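Local coordinates for protein acinetobacter secreted protease CpaA (Acinetobacter nosocomialis M2, PDB 6O38) that is a secreted zinc metalloprotease that leaves the cell by type II secretion and forms a complex with its chaperone CpaB, at residues Ser37-Ala42 against Asn89-Gln94; Ser45-Ile50 against Gln81-Ser86. All coordinates share one frame; numbering follows the deposited sequence.

Contact 1 of 2, residues Ser37-Ala42 against Asn89-Gln94; sequences SLPTNA and NKWIAQ
The backbones of L38 and W91 stay well apart: the nearest CA atoms, L38 with W91 and T40 with K90, are 8.0 Å from each other. The two backbones do not pair as strands; the W91 side chain bridges them, meeting both side chains and the P39 carbonyl of 37-42. The indole of W91 carries the contact. The one hydrogen bond between the segments runs from W91 NE1 to P39 O, at 2.8 Å. It is nearly straight, with an angle of 177° at the hydrogen. The acceptor lies in the indole plane, and the N-H arrives within the plane of the P39 carbonyl. This bond satisfies the polar atom of a buried ring and limits how the ring can turn.

L38 packs over one face of the indole. With W91 CG anti to the carbonyl carbon (chi1 -72°), that atom comes within 3.6 Å of L38 CD1, which makes a CH-pi contact with the five-membered ring. L38 CB adds to this beside W91 CD1 and NE1. Both segments belong to the first of four StcE-type beta-sandwich domains, where the loop between strands 35-37 and 47-52 meets strand 90-98. I48 of strand 47-52 also touches L38, P39 and W91. The ring of F84 meets that of W91 edge-to-face.

The benzene part of the indole takes the remaining apolar contacts. The P39 ring crosses W91 at about a right angle, and its CG lies 3.9 Å from W91 CZ2. A42 CB approaches the same CZ2 obliquely, at 3.8 Å. On the loop side, L38 O accepts a hydrogen bond from N64 ND2.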
# COMPACT_ATOMS: atom_id res chain seq x y z
N SER A 37 20.84 -14.57 -4.11
CA SER A 37 21.08 -14.14 -2.74
C SER A 37 22.53 -14.42 -2.38
O SER A 37 23.15 -15.35 -2.91
CB SER A 37 20.15 -14.85 -1.75
OG SER A 37 20.39 -16.24 -1.73
N LEU A 38 23.07 -13.61 -1.47
CA LEU A 38 24.42 -13.73 -0.95
C LEU A 38 24.42 -14.56 0.33
O LEU A 38 23.44 -14.55 1.08
CB LEU A 38 25.02 -12.35 -0.68
CG LEU A 38 25.15 -11.43 -1.90
CD1 LEU A 38 25.70 -10.07 -1.49
CD2 LEU A 38 26.04 -12.07 -2.96
N PRO A 39 25.50 -15.29 0.61
CA PRO A 39 25.52 -16.15 1.79
C PRO A 39 25.68 -15.35 3.07
O PRO A 39 26.40 -14.35 3.12
CB PRO A 39 26.73 -17.06 1.55
CG PRO A 39 27.64 -16.23 0.71
CD PRO A 39 26.75 -15.40 -0.17
N THR A 40 24.99 -15.80 4.12
CA THR A 40 25.11 -15.16 5.43
C THR A 40 26.43 -15.53 6.10
O THR A 40 27.13 -14.66 6.63
CB THR A 40 23.93 -15.55 6.32
OG1 THR A 40 23.64 -16.94 6.15
CG2 THR A 40 22.70 -14.72 5.95
N ASN A 41 26.78 -16.81 6.09
CA ASN A 41 28.06 -17.25 6.62
C ASN A 41 29.17 -16.88 5.65
O ASN A 41 29.10 -17.21 4.46
CB ASN A 41 28.04 -18.76 6.87
CG ASN A 41 28.63 -19.14 8.22
OD1 ASN A 41 28.76 -18.30 9.11
ND2 ASN A 41 28.98 -20.41 8.37
N ALA A 42 30.19 -16.19 6.14
CA ALA A 42 31.30 -15.75 5.30
C ALA A 42 32.44 -15.28 6.17
O ALA A 42 32.27 -15.02 7.37
CB ALA A 42 30.87 -14.63 4.34
N ASN A 89 28.84 -7.53 9.72
CA ASN A 89 28.08 -8.73 9.37
C ASN A 89 27.21 -8.50 8.14
O ASN A 89 26.07 -8.97 8.06
CB ASN A 89 27.24 -9.22 10.55
CG ASN A 89 26.87 -10.69 10.44
OD1 ASN A 89 27.54 -11.45 9.75
ND2 ASN A 89 25.81 -11.09 11.13
N LYS A 90 27.75 -7.77 7.16
CA LYS A 90 27.02 -7.44 5.94
C LYS A 90 27.99 -7.42 4.77
O LYS A 90 29.20 -7.24 4.93
CB LYS A 90 26.31 -6.09 6.05
CG LYS A 90 25.10 -6.08 6.98
CD LYS A 90 24.53 -4.68 7.15
CE LYS A 90 25.52 -3.76 7.84
NZ LYS A 90 24.92 -2.44 8.17
N TRP A 91 27.44 -7.63 3.57
CA TRP A 91 28.21 -7.51 2.33
C TRP A 91 28.21 -6.06 1.89
O TRP A 91 27.16 -5.50 1.57
CB TRP A 91 27.61 -8.41 1.24
CG TRP A 91 27.85 -9.87 1.45
CD1 TRP A 91 27.02 -10.76 2.08
CD2 TRP A 91 28.98 -10.63 1.01
NE1 TRP A 91 27.57 -12.02 2.07
CE2 TRP A 91 28.77 -11.97 1.42
CE3 TRP A 91 30.15 -10.31 0.32
CZ2 TRP A 91 29.69 -12.98 1.15
CZ3 TRP A 91 31.06 -11.32 0.05
CH2 TRP A 91 30.83 -12.64 0.47
N ILE A 92 29.40 -5.45 1.86
CA ILE A 92 29.55 -4.06 1.45
C ILE A 92 29.67 -4.00 -0.06
O ILE A 92 30.50 -4.69 -0.66
CB ILE A 92 30.77 -3.41 2.13
CG1 ILE A 92 30.63 -3.49 3.65
CG2 ILE A 92 30.92 -1.97 1.68
CD1 ILE A 92 31.78 -2.85 4.40
N ALA A 93 28.83 -3.17 -0.69
CA ALA A 93 28.82 -3.07 -2.14
C ALA A 93 29.93 -2.15 -2.63
O ALA A 93 30.25 -1.14 -2.00
CB ALA A 93 27.46 -2.54 -2.62
N GLN A 94 30.52 -2.52 -3.77
CA GLN A 94 31.59 -1.75 -4.41
C GLN A 94 31.03 -1.20 -5.72
O GLN A 94 31.14 -1.83 -6.77
CB GLN A 94 32.82 -2.61 -4.64
CG GLN A 94 33.25 -3.44 -3.43
CD GLN A 94 33.79 -2.58 -2.30
OE1 GLN A 94 34.45 -1.57 -2.54
NE2 GLN A 94 33.52 -2.99 -1.07

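Contact 2 of 2, residues Ser45-Ile50 against Gln81-Ser86; sequences SDKITI and QFIFNS
K47 and Q81 both start with CG anti to the backbone N (chi1 176° and -172°), and their chains cross obliquely on one face of the sheet. The K47 chain bends at chi3, while Q81 stays extended beyond CG. Q81 OE1 comes beside the lysine methylenes, 3.3 Å from K47 CD. T49 OG1 is anti to its carbonyl carbon and packs against the aliphatic part of Q81, 3.5 Å from Q81 CG. I83 lies on this same face, with its CD1 near K47 CE.

The backbones form an antiparallel pair, with 162° between the directions of the short strands. I48 and F82 are the hydrogen-bonded pair. I48 N gives to F82 O at 2.9 Å, and F82 N gives to I48 O at 2.8 Å. K47 with I83 and T49 with Q81 are non-hydrogen-bonded pairs. Beyond the ladder, F84 N donates to D46 O at 3.0 Å. The CA atoms of K47, Q81 and I83 add CA-H...O contacts to the carbonyls of F82, I48 and D46.

I48 and F82 point to the other, buried face of this StcE-type beta-sandwich domain. I50 CD1 makes a loose contact with F82 CE2 at 4.5 Å. L60 of strand 58-61 touches both I50 and F82, and W91 packs on I48. On its other edge, strand 47-52 bonds to strand 22-27. The D46 carboxylate turns back to its own loop, where OD2 accepts a hydrogen bond from N43 N.

The three backbone bonds set the register. That register puts the Q81 amide oxygen beside the K47 methylenes on the partly exposed face, and I48 and F82 on the buried one, consistent with an apolar domain interior.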
# COMPACT_ATOMS: atom_id res chain seq x y z
N SER A 45 37.15 -10.70 4.42
CA SER A 45 37.44 -10.05 3.15
C SER A 45 37.04 -10.90 1.95
O SER A 45 37.68 -10.82 0.90
CB SER A 45 38.93 -9.69 3.08
OG SER A 45 39.25 -8.67 4.00
N ASP A 46 35.98 -11.69 2.07
CA ASP A 46 35.49 -12.46 0.94
C ASP A 46 34.88 -11.54 -0.11
O ASP A 46 34.18 -10.58 0.22
CB ASP A 46 34.46 -13.49 1.40
CG ASP A 46 35.07 -14.60 2.24
OD1 ASP A 46 36.30 -14.57 2.45
OD2 ASP A 46 34.32 -15.49 2.69
N LYS A 47 35.17 -11.83 -1.38
CA LYS A 47 34.70 -11.03 -2.50
C LYS A 47 33.79 -11.85 -3.38
O LYS A 47 34.12 -12.99 -3.74
CB LYS A 47 35.89 -10.49 -3.31
CG LYS A 47 35.48 -9.73 -4.56
CD LYS A 47 36.69 -9.28 -5.37
CE LYS A 47 37.54 -8.29 -4.59
NZ LYS A 47 38.69 -7.79 -5.40
N ILE A 48 32.63 -11.29 -3.73
CA ILE A 48 31.68 -11.91 -4.63
C ILE A 48 31.35 -10.91 -5.74
O ILE A 48 31.05 -9.75 -5.46
CB ILE A 48 30.39 -12.34 -3.91
CG1 ILE A 48 30.67 -13.54 -2.99
CG2 ILE A 48 29.29 -12.68 -4.91
CD1 ILE A 48 29.42 -14.13 -2.37
N THR A 49 31.43 -11.37 -6.99
CA THR A 49 31.13 -10.54 -8.15
C THR A 49 30.06 -11.22 -8.99
O THR A 49 30.23 -12.39 -9.37
CB THR A 49 32.38 -10.27 -8.99
OG1 THR A 49 33.34 -9.55 -8.20
CG2 THR A 49 32.03 -9.46 -10.22
N ILE A 50 28.98 -10.51 -9.27
CA ILE A 50 27.86 -11.03 -10.04
C ILE A 50 27.88 -10.38 -11.42
O ILE A 50 27.82 -9.15 -11.53
CB ILE A 50 26.52 -10.78 -9.33
CG1 ILE A 50 26.53 -11.38 -7.93
CG2 ILE A 50 25.37 -11.35 -10.15
CD1 ILE A 50 25.26 -11.12 -7.14
N GLN A 81 29.77 -5.98 -7.41
CA GLN A 81 30.86 -6.51 -6.60
C GLN A 81 30.59 -6.23 -5.14
O GLN A 81 30.28 -5.09 -4.77
CB GLN A 81 32.20 -5.89 -7.02
CG GLN A 81 33.41 -6.54 -6.36
CD GLN A 81 34.71 -5.86 -6.75
OE1 GLN A 81 35.76 -6.51 -6.86
NE2 GLN A 81 34.66 -4.55 -6.96
N PHE A 82 30.70 -7.26 -4.30
CA PHE A 82 30.46 -7.15 -2.87
C PHE A 82 31.67 -7.66 -2.11
O PHE A 82 32.32 -8.63 -2.53
CB PHE A 82 29.21 -7.92 -2.44
CG PHE A 82 27.94 -7.40 -3.04
CD1 PHE A 82 27.21 -6.41 -2.40
CD2 PHE A 82 27.46 -7.92 -4.23
CE1 PHE A 82 26.04 -5.93 -2.95
CE2 PHE A 82 26.28 -7.44 -4.78
CZ PHE A 82 25.57 -6.45 -4.14
N ILE A 83 31.98 -7.01 -0.99
CA ILE A 83 33.05 -7.43 -0.09
C ILE A 83 32.45 -7.53 1.31
O ILE A 83 31.91 -6.55 1.83
CB ILE A 83 34.24 -6.47 -0.10
CG1 ILE A 83 34.89 -6.44 -1.48
CG2 ILE A 83 35.26 -6.87 0.96
CD1 ILE A 83 36.12 -5.55 -1.57
N PHE A 84 32.54 -8.72 1.91
CA PHE A 84 31.95 -8.95 3.22
C PHE A 84 32.65 -8.10 4.28
O PHE A 84 33.70 -7.49 4.04
CB PHE A 84 32.01 -10.43 3.58
CG PHE A 84 31.07 -10.84 4.68
CD1 PHE A 84 29.71 -10.90 4.45
CD2 PHE A 84 31.55 -11.16 5.94
CE1 PHE A 84 28.84 -11.28 5.46
CE2 PHE A 84 30.69 -11.53 6.95
CZ PHE A 84 29.33 -11.59 6.71
N ASN A 85 32.05 -8.06 5.47
CA ASN A 85 32.60 -7.29 6.58
C ASN A 85 32.13 -7.94 7.87
O ASN A 85 30.94 -7.88 8.19
CB ASN A 85 32.17 -5.83 6.51
CG ASN A 85 32.80 -4.98 7.60
OD1 ASN A 85 32.30 -4.93 8.72
ND2 ASN A 85 33.89 -4.31 7.27
N SER A 86 33.05 -8.55 8.61
CA SER A 86 32.68 -9.21 9.86
C SER A 86 32.29 -8.21 10.94
O SER A 86 31.45 -8.52 11.79
CB SER A 86 33.83 -10.09 10.35
OG SER A 86 34.14 -11.10 9.40

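In the fold
Contacts 1 and 2 sit side by side in the same beta-sandwich domain, with centres about 6 Å apart. Strand 79-85 pairs antiparallel with strand 47-52 in contact 2 and with strand 90-98, which supplies one side of contact 1. The second pairing joins the contacts through probable hydrogen bonds I92 N to I83 O (2.7 Å) and Q94 N to Q81 O (2.8 Å). The indole of W91 also packs against contact 2, near D46 O and F84 N. Along the chain, 45-50 and 81-86 both fall between the segments of contact 1. The zinc site of H498, H502 and H508 belongs to the metallopeptidase region, and neither contact includes its ligands.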